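Local structure of CLIP-associating protein 2 (Mus musculus, 3WOZ) at residues L88-M96 against V108-F119; L32-S40 against T69-H77. The protein probably binds tubulin through its TOG domains and contributes to the control of microtubule dynamics. All blocks are in the same frame, centred on the assembly; numbering follows the deposited sequence.

Interaction 1: residues L88-M96 against V108-F119; sequences LLTQLLKKM and VQKALDITRESF
Leu-92 pushes its side chain between Val-108, Ala-111, Leu-112 and Thr-115 as a knob into a hole. Leu-92 CD1 and CD2 both lie 3.8 Å from Ala-111 CB, while Leu-92 CB rests 3.6 Å from Leu-112 CD2. Leu-112 returns the lock from the facing helix: its side chain enters the hole formed by Leu-89, Leu-92, Leu-93 and Met-96, crossing those of Leu-89 and Leu-93 nearly at right angles. In Met-96, present as selenomethionine, CG anti to the backbone N (chi1 -165°) puts CG 3.8 Å from Leu-112 CD1; the bend at chi2 then turns the selenium toward Gln-109, with Met-96 CE 3.4 Å from Gln-109 OE1. At the other end, Leu-88 and Thr-115 meet tip to tip, with Leu-88 CD2 3.7 Å from Thr-115 OG1. That hydroxyl donates to Ala-111 O over 2.8 Å, reaching it from the face opposite to the Thr-115 backbone N-H. Replacing Thr-115 with alanine is likely to cost Ala-111 O its hydroxyl donor and open a gap beside Leu-88 CD2 and Leu-92 CD1. No hydrogen bond joins the two helix segments, antiparallel at 151°, so this buried seam of the HEAT-repeat fold depends on apolar surfaces that interlock, while the Thr-115 hydroxyl and the Gln-109 amide, which donates to Asp-113 OD1, bond within their own helix.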
loop_
_atom_site.group_PDB
_atom_site.type_symbol
_atom_site.label_atom_id
_atom_site.label_comp_id
_atom_site.label_asym_id
_atom_site.label_seq_id
_atom_site.Cartn_x
_atom_site.Cartn_y
_atom_site.Cartn_z
ATOM N N LEU A 88 -2.522 -5.927 -3.000
ATOM C CA LEU A 88 -1.222 -5.935 -2.343
ATOM C C LEU A 88 -1.002 -4.682 -1.500
ATOM O O LEU A 88 -0.701 -4.771 -0.310
ATOM C CB LEU A 88 -0.106 -6.079 -3.380
ATOM C CG LEU A 88 1.346 -5.922 -2.918
ATOM C CD1 LEU A 88 1.719 -7.001 -1.899
ATOM C CD2 LEU A 88 2.288 -5.949 -4.127
ATOM N N LEU A 89 -1.174 -3.520 -2.126
ATOM C CA LEU A 89 -0.848 -2.246 -1.505
ATOM C C LEU A 89 -1.809 -1.874 -0.370
ATOM O O LEU A 89 -1.368 -1.458 0.713
ATOM C CB LEU A 89 -0.777 -1.135 -2.562
ATOM C CG LEU A 89 -0.487 0.299 -2.109
ATOM C CD1 LEU A 89 0.759 0.367 -1.215
ATOM C CD2 LEU A 89 -0.353 1.225 -3.314
ATOM N N THR A 90 -3.109 -2.041 -0.610
ATOM C CA THR A 90 -4.106 -1.687 0.389
ATOM C C THR A 90 -4.046 -2.609 1.599
ATOM O O THR A 90 -4.162 -2.140 2.731
ATOM C CB THR A 90 -5.551 -1.663 -0.181
ATOM O OG1 THR A 90 -5.878 -2.945 -0.725
ATOM C CG2 THR A 90 -5.688 -0.599 -1.254
ATOM N N GLN A 91 -3.859 -3.908 1.360
ATOM C CA GLN A 91 -3.766 -4.868 2.455
ATOM C C GLN A 91 -2.520 -4.630 3.309
ATOM O O GLN A 91 -2.566 -4.774 4.531
ATOM C CB GLN A 91 -3.808 -6.310 1.944
ATOM C CG GLN A 91 -5.186 -6.776 1.487
ATOM C CD GLN A 91 -6.182 -6.884 2.630
ATOM O OE1 GLN A 91 -5.925 -7.553 3.632
ATOM N NE2 GLN A 91 -7.328 -6.224 2.483
ATOM N N LEU A 92 -1.418 -4.252 2.663
ATOM C CA LEU A 92 -0.184 -3.929 3.378
ATOM C C LEU A 92 -0.346 -2.673 4.229
ATOM O O LEU A 92 0.182 -2.602 5.341
ATOM C CB LEU A 92 0.996 -3.777 2.416
ATOM C CG LEU A 92 1.688 -5.024 1.863
ATOM C CD1 LEU A 92 2.794 -4.593 0.904
ATOM C CD2 LEU A 92 2.258 -5.918 2.983
ATOM N N LEU A 93 -1.088 -1.692 3.715
ATOM C CA LEU A 93 -1.333 -0.459 4.467
ATOM C C LEU A 93 -2.244 -0.698 5.672
ATOM O O LEU A 93 -2.048 -0.100 6.733
ATOM C CB LEU A 93 -1.893 0.644 3.568
ATOM C CG LEU A 93 -0.908 1.247 2.563
ATOM C CD1 LEU A 93 -1.670 2.051 1.523
ATOM C CD2 LEU A 93 0.144 2.107 3.256
ATOM N N LYS A 94 -3.223 -1.582 5.508
ATOM C CA LYS A 94 -4.066 -2.003 6.624
ATOM C C LYS A 94 -3.237 -2.708 7.705
ATOM O O LYS A 94 -3.382 -2.414 8.892
ATOM C CB LYS A 94 -5.207 -2.900 6.138
ATOM C CG LYS A 94 -6.284 -2.156 5.361
ATOM C CD LYS A 94 -7.400 -3.093 4.937
ATOM C CE LYS A 94 -8.680 -2.310 4.651
ATOM N NZ LYS A 94 -9.731 -3.157 4.009
ATOM N N LYS A 95 -2.355 -3.613 7.285
ATOM C CA LYS A 95 -1.443 -4.300 8.209
ATOM C C LYS A 95 -0.495 -3.328 8.901
ATOM O O LYS A 95 -0.257 -3.437 10.103
ATOM C CB LYS A 95 -0.652 -5.400 7.493
ATOM C CG LYS A 95 -1.479 -6.621 7.131
ATOM C CD LYS A 95 -2.127 -7.227 8.364
ATOM C CE LYS A 95 -3.479 -7.800 8.035
ATOM N NZ LYS A 95 -3.927 -8.704 9.115
HETATM N N MSE A 96 0.020 -2.368 8.137
HETATM C CA MSE A 96 0.897 -1.324 8.664
HETATM C C MSE A 96 0.180 -0.444 9.691
HETATM O O MSE A 96 0.815 0.114 10.584
HETATM C CB MSE A 96 1.455 -0.465 7.522
HETATM C CG MSE A 96 2.641 0.410 7.904
HETATM SE SE MSE A 96 4.242 -0.637 8.354
HETATM C CE MSE A 96 5.050 0.614 9.614
ATOM N N VAL A 108 6.328 -5.619 7.252
ATOM C CA VAL A 108 5.281 -4.945 6.487
ATOM C C VAL A 108 5.884 -3.726 5.800
ATOM O O VAL A 108 5.681 -3.519 4.603
ATOM C CB VAL A 108 4.089 -4.504 7.377
ATOM C CG1 VAL A 108 3.011 -3.823 6.533
ATOM C CG2 VAL A 108 3.500 -5.686 8.123
ATOM N N GLN A 109 6.642 -2.935 6.559
ATOM C CA GLN A 109 7.321 -1.765 6.000
ATOM C C GLN A 109 8.232 -2.151 4.833
ATOM O O GLN A 109 8.239 -1.483 3.797
ATOM C CB GLN A 109 8.103 -1.001 7.075
ATOM C CG GLN A 109 8.638 0.355 6.606
ATOM C CD GLN A 109 7.527 1.276 6.115
ATOM O OE1 GLN A 109 6.725 1.772 6.904
ATOM N NE2 GLN A 109 7.471 1.496 4.807
ATOM N N LYS A 110 8.973 -3.244 5.005
ATOM C CA LYS A 110 9.863 -3.754 3.970
ATOM C C LYS A 110 9.082 -4.128 2.709
ATOM O O LYS A 110 9.469 -3.749 1.603
ATOM C CB LYS A 110 10.668 -4.953 4.489
ATOM C CG LYS A 110 11.491 -5.692 3.428
ATOM C CD LYS A 110 12.627 -4.831 2.893
ATOM C CE LYS A 110 13.548 -5.624 1.981
ATOM N NZ LYS A 110 14.474 -4.708 1.253
ATOM N N ALA A 111 7.994 -4.875 2.887
ATOM C CA ALA A 111 7.110 -5.233 1.779
ATOM C C ALA A 111 6.540 -3.996 1.075
ATOM O O ALA A 111 6.451 -3.966 -0.155
ATOM C CB ALA A 111 5.995 -6.143 2.260
ATOM N N LEU A 112 6.160 -2.984 1.855
ATOM C CA LEU A 112 5.692 -1.712 1.304
ATOM C C LEU A 112 6.776 -1.013 0.488
ATOM O O LEU A 112 6.488 -0.470 -0.579
ATOM C CB LEU A 112 5.206 -0.767 2.411
ATOM C CG LEU A 112 3.826 -0.979 3.034
ATOM C CD1 LEU A 112 3.696 -0.126 4.293
ATOM C CD2 LEU A 112 2.701 -0.656 2.035
ATOM N N ASP A 113 8.010 -1.022 0.999
ATOM C CA ASP A 113 9.131 -0.369 0.321
ATOM C C ASP A 113 9.424 -1.050 -1.016
ATOM O O ASP A 113 9.662 -0.378 -2.021
ATOM C CB ASP A 113 10.393 -0.376 1.199
ATOM C CG ASP A 113 10.270 0.508 2.433
ATOM O OD1 ASP A 113 9.354 1.359 2.522
ATOM O OD2 ASP A 113 11.116 0.354 3.329
ATOM N N ILE A 114 9.402 -2.381 -1.010
ATOM C CA ILE A 114 9.584 -3.182 -2.220
ATOM C C ILE A 114 8.480 -2.858 -3.234
ATOM O O ILE A 114 8.768 -2.572 -4.393
ATOM C CB ILE A 114 9.606 -4.707 -1.895
ATOM C CG1 ILE A 114 10.763 -5.053 -0.948
ATOM C CG2 ILE A 114 9.670 -5.554 -3.168
ATOM C CD1 ILE A 114 12.136 -4.696 -1.458
ATOM N N THR A 115 7.228 -2.889 -2.781
ATOM C CA THR A 115 6.076 -2.518 -3.610
ATOM C C THR A 115 6.282 -1.156 -4.257
ATOM O O THR A 115 6.133 -1.013 -5.465
ATOM C CB THR A 115 4.769 -2.489 -2.784
ATOM O OG1 THR A 115 4.573 -3.764 -2.171
ATOM C CG2 THR A 115 3.553 -2.167 -3.670
ATOM N N ARG A 116 6.645 -0.170 -3.446
ATOM C CA ARG A 116 6.771 1.214 -3.900
ATOM C C ARG A 116 7.788 1.395 -5.020
ATOM O O ARG A 116 7.599 2.248 -5.891
ATOM C CB ARG A 116 7.120 2.119 -2.721
ATOM C CG ARG A 116 6.638 3.561 -2.847
ATOM C CD ARG A 116 6.592 4.217 -1.459
ATOM N NE ARG A 116 7.867 4.029 -0.775
ATOM C CZ ARG A 116 8.045 3.390 0.378
ATOM N NH1 ARG A 116 7.024 2.866 1.055
ATOM N NH2 ARG A 116 9.270 3.297 0.862
ATOM N N GLU A 117 8.850 0.589 -5.001
ATOM C CA GLU A 117 9.898 0.682 -6.016
ATOM C C GLU A 117 9.709 -0.303 -7.172
ATOM O O GLU A 117 10.505 -0.309 -8.108
ATOM C CB GLU A 117 11.296 0.517 -5.384
ATOM C CG GLU A 117 11.629 -0.902 -4.914
ATOM C CD GLU A 117 12.954 -0.991 -4.153
ATOM O OE1 GLU A 117 13.413 0.028 -3.598
ATOM O OE2 GLU A 117 13.535 -2.095 -4.099
ATOM N N SER A 118 8.661 -1.120 -7.114
ATOM C CA SER A 118 8.474 -2.184 -8.108
ATOM C C SER A 118 7.349 -1.943 -9.134
ATOM O O SER A 118 7.203 -2.710 -10.078
ATOM C CB SER A 118 8.250 -3.531 -7.412
ATOM O OG SER A 118 9.304 -3.828 -6.511
ATOM N N PHE A 119 6.566 -0.886 -8.950
ATOM C CA PHE A 119 5.372 -0.674 -9.777
ATOM C C PHE A 119 5.310 0.752 -10.301
ATOM O O PHE A 119 5.859 1.648 -9.671
ATOM C CB PHE A 119 4.107 -0.989 -8.969
ATOM C CG PHE A 119 3.960 -2.438 -8.609
ATOM C CD1 PHE A 119 3.417 -3.344 -9.520
ATOM C CD2 PHE A 119 4.350 -2.901 -7.354
ATOM C CE1 PHE A 119 3.272 -4.687 -9.187
ATOM C CE2 PHE A 119 4.212 -4.244 -7.014
ATOM C CZ PHE A 119 3.672 -5.139 -7.931
#

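Interaction 2: residues L32-S40 against T69-H77; sequences LLKNQRTLS and TLVDFIQVH
Thr-69 OG1 lies within hydrogen-bonding reach of Met-65 O and Gln-30 OE1, its one hydrogen serving either or shared between them, while Thr-69 CG2 packs 3.9 Å from Leu-33 CD1. Leu-33 is the knob, set among Thr-69, Asp-72, Phe-73 and His-77. Its branches divide the work: CD1 lies against the helix backbone, 3.9 Å from Phe-73 N, whereas CD2 comes to the edge of the imidazole, near the ring plane, 3.8 Å from His-77 CE1. His-77 CG, anti to the carbonyl carbon (chi1 -67°), sets the ring where Leu-33 and Leu-39 meet it, with Leu-39 CD1 3.7 Å from His-77 CE1. Val-76 CG1 covers one face of the imidazole from within the helix. Lys-34 runs across Asp-72, with Lys-34 NZ 4.2 Å from Asp-72 OD1, probably close enough for a weak attraction between opposite charges but beyond a salt bridge. A Schellman motif with Gln-36 at positive phi (43°) ends helix 19-34 and turns the chain, so that Leu-33 and Leu-39 approach His-77 from both arms of the turn. The contact joins the C-terminal ends of helices 19-34 and 60-77, with helix 41-54 packed on Leu-39 and Phe-73, helix 7-14 touching Leu-39, and helix 102-118 against Ile-74.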
loop_
_atom_site.group_PDB
_atom_site.type_symbol
_atom_site.label_atom_id
_atom_site.label_comp_id
_atom_site.label_asym_id
_atom_site.label_seq_id
_atom_site.Cartn_x
_atom_site.Cartn_y
_atom_site.Cartn_z
ATOM N N LEU A 32 11.222 -22.085 -4.703
ATOM C CA LEU A 32 10.796 -21.920 -6.099
ATOM C C LEU A 32 11.186 -20.551 -6.646
ATOM O O LEU A 32 11.635 -20.438 -7.789
ATOM C CB LEU A 32 9.276 -22.090 -6.250
ATOM C CG LEU A 32 8.532 -23.404 -5.997
ATOM C CD1 LEU A 32 7.053 -23.207 -6.301
ATOM C CD2 LEU A 32 9.082 -24.562 -6.818
ATOM N N LEU A 33 11.005 -19.518 -5.827
ATOM C CA LEU A 33 11.333 -18.149 -6.216
ATOM C C LEU A 33 12.845 -17.922 -6.301
ATOM O O LEU A 33 13.328 -17.301 -7.248
ATOM C CB LEU A 33 10.678 -17.145 -5.260
ATOM C CG LEU A 33 9.146 -17.127 -5.227
ATOM C CD1 LEU A 33 8.649 -16.387 -3.999
ATOM C CD2 LEU A 33 8.557 -16.521 -6.505
ATOM N N LYS A 34 13.582 -18.432 -5.316
ATOM C CA LYS A 34 15.047 -18.344 -5.317
ATOM C C LYS A 34 15.653 -19.097 -6.509
ATOM O O LYS A 34 16.616 -18.635 -7.114
ATOM C CB LYS A 34 15.635 -18.869 -4.002
ATOM C CG LYS A 34 15.248 -18.071 -2.760
ATOM C CD LYS A 34 16.188 -16.905 -2.490
ATOM C CE LYS A 34 15.644 -15.994 -1.390
ATOM N NZ LYS A 34 15.125 -16.762 -0.210
ATOM N N ASN A 35 15.070 -20.244 -6.850
ATOM C CA ASN A 35 15.534 -21.044 -7.983
ATOM C C ASN A 35 14.929 -20.590 -9.314
ATOM O O ASN A 35 15.075 -21.273 -10.330
ATOM C CB ASN A 35 15.233 -22.529 -7.751
ATOM C CG ASN A 35 16.003 -23.111 -6.577
ATOM O OD1 ASN A 35 17.025 -22.568 -6.153
ATOM N ND2 ASN A 35 15.516 -24.229 -6.051
ATOM N N GLN A 36 14.249 -19.443 -9.292
ATOM C CA GLN A 36 13.541 -18.900 -10.461
ATOM C C GLN A 36 12.769 -19.982 -11.232
ATOM O O GLN A 36 12.838 -20.060 -12.459
ATOM C CB GLN A 36 14.501 -18.142 -11.387
ATOM C CG GLN A 36 15.122 -16.874 -10.783
ATOM C CD GLN A 36 14.289 -15.602 -10.992
ATOM O OE1 GLN A 36 14.696 -14.517 -10.575
ATOM N NE2 GLN A 36 13.131 -15.730 -11.643
ATOM N N ARG A 37 12.060 -20.827 -10.490
ATOM C CA ARG A 37 11.121 -21.777 -11.065
ATOM C C ARG A 37 9.879 -20.973 -11.424
ATOM O O ARG A 37 9.159 -20.493 -10.546
ATOM C CB ARG A 37 10.807 -22.883 -10.052
ATOM C CG ARG A 37 9.717 -23.871 -10.460
ATOM C CD ARG A 37 10.276 -25.162 -11.060
ATOM N NE ARG A 37 9.417 -26.307 -10.741
ATOM C CZ ARG A 37 8.262 -26.588 -11.347
ATOM N NH1 ARG A 37 7.558 -27.651 -10.973
ATOM N NH2 ARG A 37 7.799 -25.812 -12.323
ATOM N N THR A 38 9.646 -20.796 -12.717
ATOM C CA THR A 38 8.611 -19.874 -13.174
ATOM C C THR A 38 7.207 -20.459 -13.090
ATOM O O THR A 38 7.004 -21.668 -13.248
ATOM C CB THR A 38 8.877 -19.370 -14.606
ATOM O OG1 THR A 38 9.314 -20.462 -15.423
ATOM C CG2 THR A 38 9.940 -18.276 -14.602
ATOM N N LEU A 39 6.245 -19.577 -12.841
ATOM C CA LEU A 39 4.848 -19.963 -12.725
ATOM C C LEU A 39 4.106 -19.696 -14.026
ATOM O O LEU A 39 4.456 -18.785 -14.775
ATOM C CB LEU A 39 4.181 -19.197 -11.576
ATOM C CG LEU A 39 4.866 -19.185 -10.203
ATOM C CD1 LEU A 39 4.141 -18.234 -9.268
ATOM C CD2 LEU A 39 4.935 -20.574 -9.594
ATOM N N SER A 40 3.085 -20.505 -14.293
ATOM C CA SER A 40 2.152 -20.224 -15.376
ATOM C C SER A 40 1.213 -19.105 -14.931
ATOM O O SER A 40 1.229 -18.689 -13.765
ATOM C CB SER A 40 1.358 -21.476 -15.755
ATOM O OG SER A 40 0.143 -21.556 -15.030
ATOM N N THR A 69 8.220 -13.734 2.257
ATOM C CA THR A 69 8.102 -14.327 0.928
ATOM C C THR A 69 7.624 -13.296 -0.102
ATOM O O THR A 69 8.001 -13.366 -1.273
ATOM C CB THR A 69 7.142 -15.538 0.951
ATOM O OG1 THR A 69 7.450 -16.363 2.078
ATOM C CG2 THR A 69 7.270 -16.376 -0.324
ATOM N N LEU A 70 6.806 -12.341 0.346
ATOM C CA LEU A 70 6.268 -11.284 -0.521
ATOM C C LEU A 70 7.361 -10.501 -1.235
ATOM O O LEU A 70 7.199 -10.132 -2.399
ATOM C CB LEU A 70 5.389 -10.305 0.272
ATOM C CG LEU A 70 3.876 -10.518 0.397
ATOM C CD1 LEU A 70 3.266 -9.368 1.197
ATOM C CD2 LEU A 70 3.194 -10.618 -0.970
ATOM N N VAL A 71 8.469 -10.262 -0.533
ATOM C CA VAL A 71 9.591 -9.487 -1.066
ATOM C C VAL A 71 10.123 -10.138 -2.344
ATOM O O VAL A 71 10.241 -9.482 -3.377
ATOM C CB VAL A 71 10.718 -9.321 -0.013
ATOM C CG1 VAL A 71 11.974 -8.697 -0.631
ATOM C CG2 VAL A 71 10.228 -8.475 1.153
ATOM N N ASP A 72 10.408 -11.435 -2.260
ATOM C CA ASP A 72 10.874 -12.225 -3.398
ATOM C C ASP A 72 9.819 -12.361 -4.486
ATOM O O ASP A 72 10.140 -12.329 -5.672
ATOM C CB ASP A 72 11.297 -13.615 -2.925
ATOM C CG ASP A 72 12.529 -13.572 -2.066
ATOM O OD1 ASP A 72 12.397 -13.694 -0.823
ATOM O OD2 ASP A 72 13.626 -13.383 -2.632
ATOM N N PHE A 73 8.568 -12.526 -4.063
ATOM C CA PHE A 73 7.438 -12.687 -4.973
ATOM C C PHE A 73 7.234 -11.434 -5.805
ATOM O O PHE A 73 7.120 -11.514 -7.028
ATOM C CB PHE A 73 6.172 -13.033 -4.182
ATOM C CG PHE A 73 4.926 -13.120 -5.018
ATOM C CD1 PHE A 73 3.899 -12.196 -4.850
ATOM C CD2 PHE A 73 4.767 -14.133 -5.960
ATOM C CE1 PHE A 73 2.737 -12.281 -5.602
ATOM C CE2 PHE A 73 3.611 -14.218 -6.721
ATOM C CZ PHE A 73 2.591 -13.297 -6.535
ATOM N N ILE A 74 7.204 -10.280 -5.137
ATOM C CA ILE A 74 7.088 -8.999 -5.817
ATOM C C ILE A 74 8.272 -8.765 -6.765
ATOM O O ILE A 74 8.077 -8.386 -7.919
ATOM C CB ILE A 74 6.948 -7.821 -4.819
ATOM C CG1 ILE A 74 5.642 -7.937 -4.022
ATOM C CG2 ILE A 74 6.999 -6.488 -5.552
ATOM C CD1 ILE A 74 5.648 -7.177 -2.706
ATOM N N GLN A 75 9.489 -9.001 -6.280
ATOM C CA GLN A 75 10.692 -8.768 -7.088
ATOM C C GLN A 75 10.752 -9.626 -8.357
ATOM O O GLN A 75 11.196 -9.159 -9.397
ATOM C CB GLN A 75 11.959 -8.933 -6.247
ATOM C CG GLN A 75 12.222 -7.740 -5.339
ATOM C CD GLN A 75 13.278 -8.006 -4.283
ATOM O OE1 GLN A 75 13.679 -9.149 -4.056
ATOM N NE2 GLN A 75 13.730 -6.946 -3.627
ATOM N N VAL A 76 10.275 -10.864 -8.269
ATOM C CA VAL A 76 10.302 -11.784 -9.406
ATOM C C VAL A 76 9.165 -11.527 -10.406
ATOM O O VAL A 76 9.380 -11.584 -11.614
ATOM C CB VAL A 76 10.330 -13.266 -8.923
ATOM C CG1 VAL A 76 9.966 -14.248 -10.047
ATOM C CG2 VAL A 76 11.699 -13.601 -8.332
ATOM N N HIS A 77 7.974 -11.204 -9.902
ATOM C CA HIS A 77 6.771 -11.155 -10.734
ATOM C C HIS A 77 6.128 -9.778 -10.921
ATOM O O HIS A 77 5.031 -9.689 -11.477
ATOM C CB HIS A 77 5.718 -12.139 -10.204
ATOM C CG HIS A 77 6.114 -13.577 -10.332
ATOM N ND1 HIS A 77 6.437 -14.358 -9.242
ATOM C CD2 HIS A 77 6.245 -14.372 -11.418
ATOM C CE1 HIS A 77 6.747 -15.575 -9.653
ATOM N NE2 HIS A 77 6.643 -15.609 -10.969
#

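Interaction 2 comes first along the chain and closes before interaction 1 opens; their centres are about 17 Å apart. Interaction 1 lies about 4 Å from the centre of the chain, interaction 2 about 20 Å from it, toward the N-terminal end of this all-helical HEAT-repeat domain. They share no helix, but they touch: Ile-74, on helix 60-77, packs on Ile-114, Thr-115 and Ser-118 of helix 102-118, with Ile-74 CD1 3.6 Å from Thr-115 OG1. Helices 60-77 and 85-96 are also consecutive. Packing therefore passes from helix 19-34 through 60-77 and 102-118 to 85-96, consistent with the stacked helices that give a TOG domain its elongated shape.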